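Local coordinates for protein fiber (Human adenovirus 26, PDB 6FJN) that forms the trimeric knob domain of the adenovirus fiber, a capsid protein that probably attaches the virion to host-cell receptors, at residues 33-39 against 176-182; 99-105 against 153-157; 122-128 against 138-144. All coordinates share one frame. Where two conformers were deposited one is given. Residues are numbered along the deposited sequence.

Interaction 1 of 3, residues 33-39 against 176-182; sequences SQVLGNV and FTFSYLT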
loop_
_atom_site.group_PDB
_atom_site.type_symbol
_atom_site.label_atom_id
_atom_site.label_comp_id
_atom_site.label_asym_id
_atom_site.label_seq_id
_atom_site.Cartn_x
_atom_site.Cartn_y
_atom_site.Cartn_z
ATOM N N SER A 33 -7.611 5.963 -12.822
ATOM C CA SER A 33 -6.759 7.133 -12.620
ATOM C C SER A 33 -5.486 6.853 -11.822
ATOM O O SER A 33 -4.633 7.752 -11.564
ATOM C CB SER A 33 -7.626 8.155 -11.898
ATOM O OG SER A 33 -6.898 9.274 -11.437
ATOM N N GLN A 34 -5.356 5.614 -11.362
ATOM C CA GLN A 34 -4.110 5.204 -10.682
ATOM C C GLN A 34 -3.533 3.945 -11.292
ATOM O O GLN A 34 -4.285 3.138 -11.843
ATOM C CB GLN A 34 -4.317 4.970 -9.181
ATOM C CG GLN A 34 -4.664 6.244 -8.436
ATOM C CD GLN A 34 -4.890 5.931 -6.945
ATOM O OE1 GLN A 34 -3.983 5.570 -6.204
ATOM N NE2 GLN A 34 -6.117 6.056 -6.516
ATOM N N VAL A 35 -2.238 3.794 -11.196
ATOM C CA VAL A 35 -1.581 2.513 -11.361
ATOM C C VAL A 35 -1.337 1.930 -9.971
ATOM O O VAL A 35 -0.887 2.639 -9.057
ATOM C CB VAL A 35 -0.278 2.663 -12.132
ATOM C CG1 VAL A 35 0.673 1.522 -11.866
ATOM C CG2 VAL A 35 -0.571 2.757 -13.602
ATOM N N LEU A 36 -1.614 0.616 -9.816
ATOM C CA LEU A 36 -1.225 -0.167 -8.685
ATOM C C LEU A 36 0.089 -0.845 -9.030
ATOM O O LEU A 36 0.131 -1.672 -9.971
ATOM C CB LEU A 36 -2.323 -1.203 -8.386
ATOM C CG LEU A 36 -2.092 -2.120 -7.207
ATOM C CD1 LEU A 36 -2.010 -1.372 -5.899
ATOM C CD2 LEU A 36 -3.168 -3.193 -7.159
ATOM N N GLY A 37 1.137 -0.476 -8.331
ATOM C CA GLY A 37 2.450 -0.996 -8.610
ATOM C C GLY A 37 2.946 -1.971 -7.548
ATOM O O GLY A 37 2.559 -1.884 -6.366
ATOM N N ASN A 38 3.865 -2.846 -7.962
ATOM C CA ASN A 38 4.437 -3.841 -7.051
ATOM C C ASN A 38 5.880 -4.034 -7.499
ATOM O O ASN A 38 6.107 -4.339 -8.703
ATOM C CB ASN A 38 3.611 -5.097 -7.160
ATOM C CG ASN A 38 4.072 -6.200 -6.281
ATOM O OD1 ASN A 38 5.026 -6.899 -6.643
ATOM N ND2 ASN A 38 3.358 -6.539 -5.209
ATOM N N VAL A 39 6.829 -3.882 -6.616
ATOM C CA VAL A 39 8.248 -3.911 -7.009
ATOM C C VAL A 39 9.078 -4.686 -6.005
ATOM O O VAL A 39 8.854 -4.617 -4.764
ATOM C CB VAL A 39 8.789 -2.469 -7.183
ATOM C CG1 VAL A 39 8.784 -1.669 -5.902
ATOM C CG2 VAL A 39 10.177 -2.445 -7.852
ATOM N N PHE A 176 7.116 -4.522 -2.466
ATOM C CA PHE A 176 6.512 -3.270 -2.030
ATOM C C PHE A 176 5.399 -2.847 -2.970
ATOM O O PHE A 176 5.607 -2.765 -4.204
ATOM C CB PHE A 176 7.584 -2.178 -1.983
ATOM C CG PHE A 176 7.078 -0.887 -1.372
ATOM C CD1 PHE A 176 6.804 -0.804 -0.034
ATOM C CD2 PHE A 176 6.870 0.246 -2.165
ATOM C CE1 PHE A 176 6.353 0.346 0.520
ATOM C CE2 PHE A 176 6.399 1.425 -1.626
ATOM C CZ PHE A 176 6.118 1.464 -0.278
ATOM N N THR A 177 4.234 -2.583 -2.406
ATOM C CA THR A 177 3.065 -2.135 -3.141
ATOM C C THR A 177 2.947 -0.629 -3.038
ATOM O O THR A 177 3.200 -0.030 -1.961
ATOM C CB THR A 177 1.818 -2.809 -2.615
ATOM O OG1 THR A 177 1.937 -4.210 -2.985
ATOM C CG2 THR A 177 0.535 -2.315 -3.158
ATOM N N PHE A 178 2.529 0.006 -4.127
ATOM C CA PHE A 178 2.390 1.456 -4.168
ATOM C C PHE A 178 1.381 1.838 -5.211
ATOM O O PHE A 178 0.908 0.957 -5.989
ATOM C CB PHE A 178 3.755 2.113 -4.440
ATOM C CG PHE A 178 4.370 1.761 -5.762
ATOM C CD1 PHE A 178 5.063 0.578 -5.939
ATOM C CD2 PHE A 178 4.275 2.632 -6.835
ATOM C CE1 PHE A 178 5.653 0.273 -7.155
ATOM C CE2 PHE A 178 4.844 2.323 -8.066
ATOM C CZ PHE A 178 5.558 1.129 -8.214
ATOM N N SER A 179 1.006 3.099 -5.297
ATOM C CA SER A 179 0.198 3.562 -6.406
ATOM C C SER A 179 0.619 4.957 -6.794
ATOM O O SER A 179 1.350 5.640 -6.033
ATOM C CB SER A 179 -1.298 3.544 -6.093
ATOM O OG SER A 179 -1.661 4.607 -5.223
ATOM N N TYR A 180 0.188 5.400 -7.970
ATOM C CA TYR A 180 0.394 6.774 -8.409
ATOM C C TYR A 180 -0.638 7.165 -9.388
ATOM O O TYR A 180 -1.255 6.335 -10.067
ATOM C CB TYR A 180 1.834 6.976 -8.990
ATOM C CG TYR A 180 2.132 6.075 -10.188
ATOM C CD1 TYR A 180 1.882 6.538 -11.496
ATOM C CD2 TYR A 180 2.687 4.832 -10.040
ATOM C CE1 TYR A 180 2.187 5.756 -12.583
ATOM C CE2 TYR A 180 3.003 4.035 -11.141
ATOM C CZ TYR A 180 2.755 4.511 -12.412
ATOM O OH TYR A 180 3.052 3.655 -13.446
ATOM N N LEU A 181 -0.842 8.479 -9.494
ATOM C CA LEU A 181 -1.782 9.056 -10.435
ATOM C C LEU A 181 -1.217 9.007 -11.837
ATOM O O LEU A 181 -0.061 9.277 -12.045
ATOM C CB LEU A 181 -2.075 10.513 -10.066
ATOM C CG LEU A 181 -3.006 10.739 -8.877
ATOM C CD1 LEU A 181 -2.741 9.997 -7.597
ATOM C CD2 LEU A 181 -3.113 12.250 -8.627
ATOM N N THR A 182 -2.064 8.681 -12.781
ATOM C CA THR A 182 -1.608 8.530 -14.164
ATOM C C THR A 182 -1.916 9.719 -15.054
ATOM O O THR A 182 -2.880 10.501 -14.832
ATOM C CB THR A 182 -2.216 7.291 -14.792
ATOM O OG1 THR A 182 -3.642 7.445 -14.779
ATOM C CG2 THR A 182 -1.899 6.001 -14.058
HETATM O O HOH W 1 -4.580 10.587 -12.644
#
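Strands 34-39 and 176-181 run antiparallel, their axes 4.5 Å apart and at 154°. Just ahead of the first, Ser-33 O accepts a hydrogen bond from Thr-182 N (3.0 Å), and a water links Ser-33 OG (2.9 Å) to Thr-182 O (2.8 Å). L-glutamate has been seen bound at Thr-182 in this protein, though not in this chain. The long side chain of Gln-34 reaches diagonally past its partner Leu-181: its OE1 accepts a hydrogen bond from Ser-179 OG (2.7 Å), while its NE2 donates to Leu-36 O and Thr-29 OG1, both of the second subunit. Val-35 and Tyr-180 exchange two backbone hydrogen bonds (Val-35 N to Tyr-180 O 2.9 Å, Tyr-180 N to Val-35 O 3.2 Å), and Val-35 CB lies over the tyrosine ring in a CH-pi contact. Leu-36 CD1 touches Thr-177 CG2 (3.9 Å), and this apolar chain also packs on Ser-179 of the third subunit, buried in the trimer interface. Gly-37 pairs with Phe-178 (Gly-37 N to Phe-178 O 2.8 Å, Phe-178 N to Gly-37 O 2.9 Å), whose ring centroid lies 3.9 Å from Gly-37 CA; any CB would collide with that ring. Asn-38 returns to the face of Gln-34 and Leu-36, beside Thr-177, whose OG1 hydrogen-bonds Ser-179 OG of the third subunit. Val-39 N to Phe-176 O and Phe-176 N to Val-39 O, both 2.9 Å, close the pairing. In the knob's beta-sandwich, strand 22-31 flanks strand 34-43 on its other edge; the Gln-34, Leu-36 and Asn-38 face meets neighbouring subunits, and the aromatic face packs on strands 123-129 and 137-144.

Interaction 2 of 3, residues 99-105 against 153-157; sequences VPFMPNL and AYSIT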
loop_
_atom_site.group_PDB
_atom_site.type_symbol
_atom_site.label_atom_id
_atom_site.label_comp_id
_atom_site.label_asym_id
_atom_site.label_seq_id
_atom_site.Cartn_x
_atom_site.Cartn_y
_atom_site.Cartn_z
ATOM N N VAL A 99 1.062 5.594 -22.504
ATOM C CA VAL A 99 0.837 6.853 -21.832
ATOM C C VAL A 99 -0.094 6.677 -20.583
ATOM O O VAL A 99 0.142 7.280 -19.585
ATOM C CB VAL A 99 0.393 7.962 -22.797
ATOM C CG1 VAL A 99 0.086 9.236 -22.024
ATOM C CG2 VAL A 99 1.525 8.256 -23.767
ATOM N N PRO A 100 -1.152 5.825 -20.688
ATOM C CA PRO A 100 -2.020 5.647 -19.513
ATOM C C PRO A 100 -1.362 5.031 -18.290
ATOM O O PRO A 100 -2.022 4.995 -17.227
ATOM C CB PRO A 100 -3.157 4.781 -20.030
ATOM C CG PRO A 100 -3.184 5.119 -21.516
ATOM C CD PRO A 100 -1.715 5.159 -21.873
ATOM N N PHE A 101 -0.142 4.533 -18.418
ATOM C CA PHE A 101 0.647 4.021 -17.274
ATOM C C PHE A 101 1.634 5.033 -16.775
ATOM O O PHE A 101 2.308 4.773 -15.789
ATOM C CB PHE A 101 1.399 2.758 -17.665
ATOM C CG PHE A 101 0.508 1.587 -17.946
ATOM C CD1 PHE A 101 -0.162 1.458 -19.136
ATOM C CD2 PHE A 101 0.307 0.604 -16.980
ATOM C CE1 PHE A 101 -1.005 0.384 -19.383
ATOM C CE2 PHE A 101 -0.522 -0.456 -17.236
ATOM C CZ PHE A 101 -1.157 -0.566 -18.410
ATOM N N MET A 102 1.766 6.180 -17.449
ATOM C CA MET A 102 2.816 7.115 -17.081
ATOM C C MET A 102 2.371 7.969 -15.892
ATOM O O MET A 102 1.182 8.245 -15.712
ATOM C CB MET A 102 3.172 8.016 -18.255
ATOM C CG MET A 102 3.853 7.270 -19.367
ATOM S SD MET A 102 5.445 6.542 -18.876
ATOM C CE MET A 102 5.041 4.797 -18.685
ATOM N N PRO A 103 3.304 8.420 -15.057
ATOM C CA PRO A 103 2.914 9.272 -13.920
ATOM C C PRO A 103 2.446 10.646 -14.378
ATOM O O PRO A 103 3.037 11.252 -15.267
ATOM C CB PRO A 103 4.195 9.352 -13.062
ATOM C CG PRO A 103 5.106 8.289 -13.599
ATOM C CD PRO A 103 4.734 8.136 -15.037
ATOM N N ASN A 104 1.346 11.073 -13.784
ATOM C CA ASN A 104 0.689 12.328 -14.138
ATOM C C ASN A 104 1.641 13.512 -13.960
ATOM O O ASN A 104 2.194 13.703 -12.918
ATOM C CB ASN A 104 -0.521 12.465 -13.213
ATOM C CG ASN A 104 -1.389 13.650 -13.557
ATOM O OD1 ASN A 104 -1.077 14.824 -13.253
ATOM N ND2 ASN A 104 -2.465 13.362 -14.259
ATOM N N LEU A 105 1.772 14.309 -15.030
ATOM C CA LEU A 105 2.748 15.437 -15.014
ATOM C C LEU A 105 2.276 16.644 -14.207
ATOM O O LEU A 105 3.075 17.462 -13.783
ATOM C CB LEU A 105 3.102 15.841 -16.449
ATOM C CG LEU A 105 4.163 14.923 -17.084
ATOM C CD1 LEU A 105 4.124 15.071 -18.593
ATOM C CD2 LEU A 105 5.553 15.170 -16.538
ATOM N N ALA A 153 10.439 12.031 -21.224
ATOM C CA ALA A 153 9.194 12.689 -20.944
ATOM C C ALA A 153 8.643 12.359 -19.565
ATOM O O ALA A 153 7.960 13.186 -18.958
ATOM C CB ALA A 153 8.188 12.280 -21.995
ATOM N N TYR A 154 8.915 11.136 -19.111
ATOM C CA TYR A 154 8.398 10.626 -17.823
ATOM C C TYR A 154 9.500 9.794 -17.201
ATOM O O TYR A 154 10.411 9.307 -17.890
ATOM C CB TYR A 154 7.166 9.731 -17.987
ATOM C CG TYR A 154 6.043 10.326 -18.773
ATOM C CD1 TYR A 154 5.073 11.103 -18.140
ATOM C CD2 TYR A 154 5.912 10.084 -20.145
ATOM C CE1 TYR A 154 4.018 11.628 -18.848
ATOM C CE2 TYR A 154 4.867 10.624 -20.861
ATOM C CZ TYR A 154 3.923 11.407 -20.217
ATOM O OH TYR A 154 2.867 11.960 -20.869
ATOM N N SER A 155 9.402 9.581 -15.884
ATOM C CA SER A 155 10.353 8.669 -15.254
ATOM C C SER A 155 9.720 8.066 -14.009
ATOM O O SER A 155 8.867 8.679 -13.332
ATOM C CB SER A 155 11.654 9.356 -14.877
ATOM O OG SER A 155 11.485 10.440 -13.978
ATOM N N ILE A 156 10.196 6.859 -13.683
ATOM C CA ILE A 156 9.948 6.239 -12.367
ATOM C C ILE A 156 11.272 5.726 -11.910
ATOM O O ILE A 156 11.933 4.961 -12.636
ATOM C CB ILE A 156 8.923 5.072 -12.428
ATOM C CG1 ILE A 156 7.598 5.507 -13.075
ATOM C CG2 ILE A 156 8.722 4.488 -11.040
ATOM C CD1 ILE A 156 6.624 4.379 -13.347
ATOM N N THR A 157 11.717 6.147 -10.720
ATOM C CA THR A 157 12.968 5.619 -10.187
ATOM C C THR A 157 12.716 4.964 -8.843
ATOM O O THR A 157 11.818 5.367 -8.072
ATOM C CB THR A 157 14.063 6.690 -10.089
ATOM O OG1 THR A 157 13.711 7.661 -9.098
ATOM C CG2 THR A 157 14.282 7.370 -11.435
#
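Ala-153, where the strand is about to begin, has its carbonyl O in van der Waals contact with Leu-105 CD2 (3.9 Å). Tyr-154 has the largest covered area of any residue here, its ring wedged into the loop 99-105. Met-102 covers one face: its CB sits 3.6 Å from the centroid of the Tyr-154 ring in a CH-pi contact, the slim, unbranched CB-CG part of the chain lying over the ring, while SD, 4.4 Å from that centroid, adds an oblique Met-aromatic contact. Pro-103 O approaches Tyr-154 CD1 (3.5 Å), and Leu-105 CD1 meets Tyr-154 CE1 (3.5 Å). Ala-153 and Tyr-154 both face Phe-65 of strand 58-65, a classic beta bulge at the start of strand 154-161 in one sheet of the knob sandwich. Gln-183, the residue to which L-glutamate has been seen covalently attached in this protein though not in this chain, packs on Tyr-154. Ser-155 has its CA-to-CB bond directed away, and its OG hydrogen-bonds Glu-147 N, while its carbonyl O is in contact with Pro-103 CG (3.8 Å). Ile-156 turns back toward the loop, and its CG1 meets the same Pro-103 CG at 3.8 Å, a rigid ring against a branched aliphatic chain.

Interaction 3 of 3, residues 122-128 against 138-144; sequences TKIISNV and VIITIAF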
loop_
_atom_site.group_PDB
_atom_site.type_symbol
_atom_site.label_atom_id
_atom_site.label_comp_id
_atom_site.label_asym_id
_atom_site.label_seq_id
_atom_site.Cartn_x
_atom_site.Cartn_y
_atom_site.Cartn_z
ATOM N N THR A 122 5.819 13.977 -5.033
ATOM C CA THR A 122 6.505 13.279 -6.129
ATOM C C THR A 122 7.264 12.051 -5.691
ATOM O O THR A 122 7.749 11.334 -6.579
ATOM C CB THR A 122 7.440 14.228 -6.887
ATOM O OG1 THR A 122 8.511 14.635 -6.049
ATOM C CG2 THR A 122 6.719 15.430 -7.481
ATOM N N LYS A 123 7.359 11.805 -4.392
ATOM C CA LYS A 123 8.055 10.642 -3.878
ATOM C C LYS A 123 7.144 9.857 -2.945
ATOM O O LYS A 123 6.254 10.397 -2.287
ATOM C CB LYS A 123 9.338 11.033 -3.152
ATOM C CG LYS A 123 10.398 11.512 -4.109
ATOM C CD LYS A 123 11.654 11.971 -3.431
ATOM C CE LYS A 123 12.762 12.344 -4.393
ATOM N NZ LYS A 123 14.016 12.742 -3.688
ATOM N N ILE A 124 7.461 8.564 -2.867
ATOM C CA ILE A 124 6.993 7.631 -1.846
ATOM C C ILE A 124 8.221 7.151 -1.109
ATOM O O ILE A 124 9.190 6.736 -1.775
ATOM C CB ILE A 124 6.259 6.423 -2.450
ATOM C CG1 ILE A 124 5.068 6.863 -3.263
ATOM C CG2 ILE A 124 5.912 5.419 -1.379
ATOM C CD1 ILE A 124 4.666 5.769 -4.233
ATOM N N ILE A 125 8.243 7.205 0.229
ATOM C CA ILE A 125 9.370 6.684 0.978
ATOM C C ILE A 125 8.831 5.714 1.997
ATOM O O ILE A 125 7.864 6.047 2.751
ATOM C CB ILE A 125 10.162 7.806 1.657
ATOM C CG1 ILE A 125 10.853 8.669 0.581
ATOM C CG2 ILE A 125 11.222 7.248 2.603
ATOM C CD1 ILE A 125 11.516 9.920 1.084
ATOM N N SER A 126 9.405 4.532 2.073
ATOM C CA SER A 126 8.999 3.539 3.081
ATOM C C SER A 126 10.155 2.616 3.331
ATOM O O SER A 126 11.302 2.878 2.881
ATOM C CB SER A 126 7.749 2.812 2.602
ATOM O OG SER A 126 7.166 2.040 3.644
ATOM N N ASN A 127 9.932 1.530 4.076
ATOM C CA ASN A 127 10.926 0.502 4.275
ATOM C C ASN A 127 10.526 -0.807 3.636
ATOM O O ASN A 127 9.336 -1.189 3.692
ATOM C CB ASN A 127 11.140 0.225 5.765
ATOM C CG ASN A 127 11.875 1.377 6.432
ATOM O OD1 ASN A 127 13.038 1.498 6.223
ATOM N ND2 ASN A 127 11.163 2.369 6.938
ATOM N N VAL A 128 11.509 -1.485 3.067
ATOM C CA VAL A 128 11.443 -2.890 2.691
ATOM C C VAL A 128 12.544 -3.594 3.494
ATOM O O VAL A 128 13.263 -2.935 4.257
ATOM C CB VAL A 128 11.574 -3.101 1.179
ATOM C CG1 VAL A 128 10.389 -2.506 0.461
ATOM C CG2 VAL A 128 12.892 -2.529 0.633
ATOM N N VAL A 138 15.600 -1.494 4.755
ATOM C CA VAL A 138 16.178 -0.771 3.638
ATOM C C VAL A 138 15.146 0.261 3.255
ATOM O O VAL A 138 13.970 -0.082 3.040
ATOM C CB VAL A 138 16.472 -1.721 2.480
ATOM C CG1 VAL A 138 16.861 -0.954 1.215
ATOM C CG2 VAL A 138 17.548 -2.727 2.829
ATOM N N ILE A 139 15.549 1.500 3.030
ATOM C CA ILE A 139 14.596 2.547 2.679
ATOM C C ILE A 139 14.393 2.411 1.175
ATOM O O ILE A 139 15.371 2.272 0.412
ATOM C CB ILE A 139 15.159 3.928 3.055
ATOM C CG1 ILE A 139 15.636 3.955 4.523
ATOM C CG2 ILE A 139 14.162 5.012 2.786
ATOM C CD1 ILE A 139 16.504 5.157 4.808
ATOM N N ILE A 140 13.152 2.392 0.779
ATOM C CA ILE A 140 12.812 2.508 -0.639
ATOM C C ILE A 140 12.262 3.915 -0.877
ATOM O O ILE A 140 11.378 4.383 -0.149
ATOM C CB ILE A 140 11.817 1.441 -1.104
ATOM C CG1 ILE A 140 11.641 1.500 -2.615
ATOM C CG2 ILE A 140 10.486 1.439 -0.361
ATOM C CD1 ILE A 140 10.787 0.390 -3.200
ATOM N N THR A 141 12.804 4.581 -1.905
ATOM C CA THR A 141 12.283 5.869 -2.356
ATOM C C THR A 141 11.843 5.687 -3.796
ATOM O O THR A 141 12.707 5.365 -4.666
ATOM C CB THR A 141 13.334 6.968 -2.299
ATOM O OG1 THR A 141 13.802 7.118 -0.950
ATOM C CG2 THR A 141 12.732 8.295 -2.731
ATOM N N ILE A 142 10.572 5.871 -4.079
ATOM C CA ILE A 142 10.049 5.849 -5.445
ATOM C C ILE A 142 9.800 7.282 -5.841
ATOM O O ILE A 142 9.121 8.002 -5.113
ATOM C CB ILE A 142 8.792 5.014 -5.578
ATOM C CG1 ILE A 142 8.991 3.637 -4.931
ATOM C CG2 ILE A 142 8.410 4.897 -7.043
ATOM C CD1 ILE A 142 7.788 2.725 -4.989
ATOM N N ALA A 143 10.329 7.714 -6.994
ATOM C CA ALA A 143 10.162 9.086 -7.445
ATOM C C ALA A 143 9.571 9.117 -8.814
ATOM O O ALA A 143 9.988 8.351 -9.698
ATOM C CB ALA A 143 11.489 9.850 -7.428
ATOM N N PHE A 144 8.637 10.045 -9.030
ATOM C CA PHE A 144 7.914 10.163 -10.285
ATOM C C PHE A 144 8.286 11.432 -11.017
ATOM O O PHE A 144 8.161 12.544 -10.476
ATOM C CB PHE A 144 6.403 10.166 -10.002
ATOM C CG PHE A 144 5.966 8.900 -9.298
ATOM C CD1 PHE A 144 5.912 7.691 -9.972
ATOM C CD2 PHE A 144 5.656 8.892 -7.963
ATOM C CE1 PHE A 144 5.595 6.520 -9.341
ATOM C CE2 PHE A 144 5.318 7.697 -7.309
ATOM C CZ PHE A 144 5.312 6.526 -8.023
#
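Strands 123-129 and 137-144 form a beta hairpin; over 123-128 and 138-144 the axes lie 4.4 Å apart, at 145°. On the face of Ile-124, Ile-140 and Ile-142, branched chains fit together along the pair. Ile-124 and Ile-142 sit abreast, their CB atoms 4.3 Å apart, and Ile-124 CD1 touches the edge of the Phe-144 ring at CE2 (3.7 Å). Small Ser-126 opposes Ile-140, making a shallow hollow into which the ring of Phe-176 fits from the facing sheet. Val-128 fills the next place, its CG2 4.1 Å from Val-138 CB and its CG1 4.0 Å from Ile-140 CG2. The other face is more mixed: Lys-123 lies extended across the pair, CG against Ala-143 CB (3.9 Å), which is too small to obstruct it, and CD against Thr-141 CG2 (3.9 Å); Ile-125 CG2 meets Ile-139 CG2 (3.7 Å). There Ile-125 and Asn-127 also pack on Tyr-129 of the second subunit. Seven backbone hydrogen bonds, from Phe-144 N to Thr-122 O (2.9 Å) through Val-138 N to Val-128 O (2.8 Å), with CA-H...O contacts and mainly apolar packing, hold the strands together, one face suited to the sandwich interior and the other to a subunit interface.

Overall arrangement
All three contacts are buried, but in different parts of the knob. Interactions 1 and 3 each pair strands within one of the two sheets, which meet between them: Phe-176 CB lies 3.7 Å from Val-128 CG1. Interaction 1 reaches both other subunits through polar bonds plus leucine packing; interaction 3 reaches the second by packing, from a mixed face of Lys-123, Ile-125, Asn-127 and Ile-139, and by backbone hydrogen bonds from Lys-123. Interaction 2 instead fixes a loop to a strand, with no hydrogen bond across it, and ties into interaction 1 through Asn-104 N to Leu-181 O (2.9 Å). It shares its sheet with interaction 3, and both are nested within the loop that interaction 1 closes.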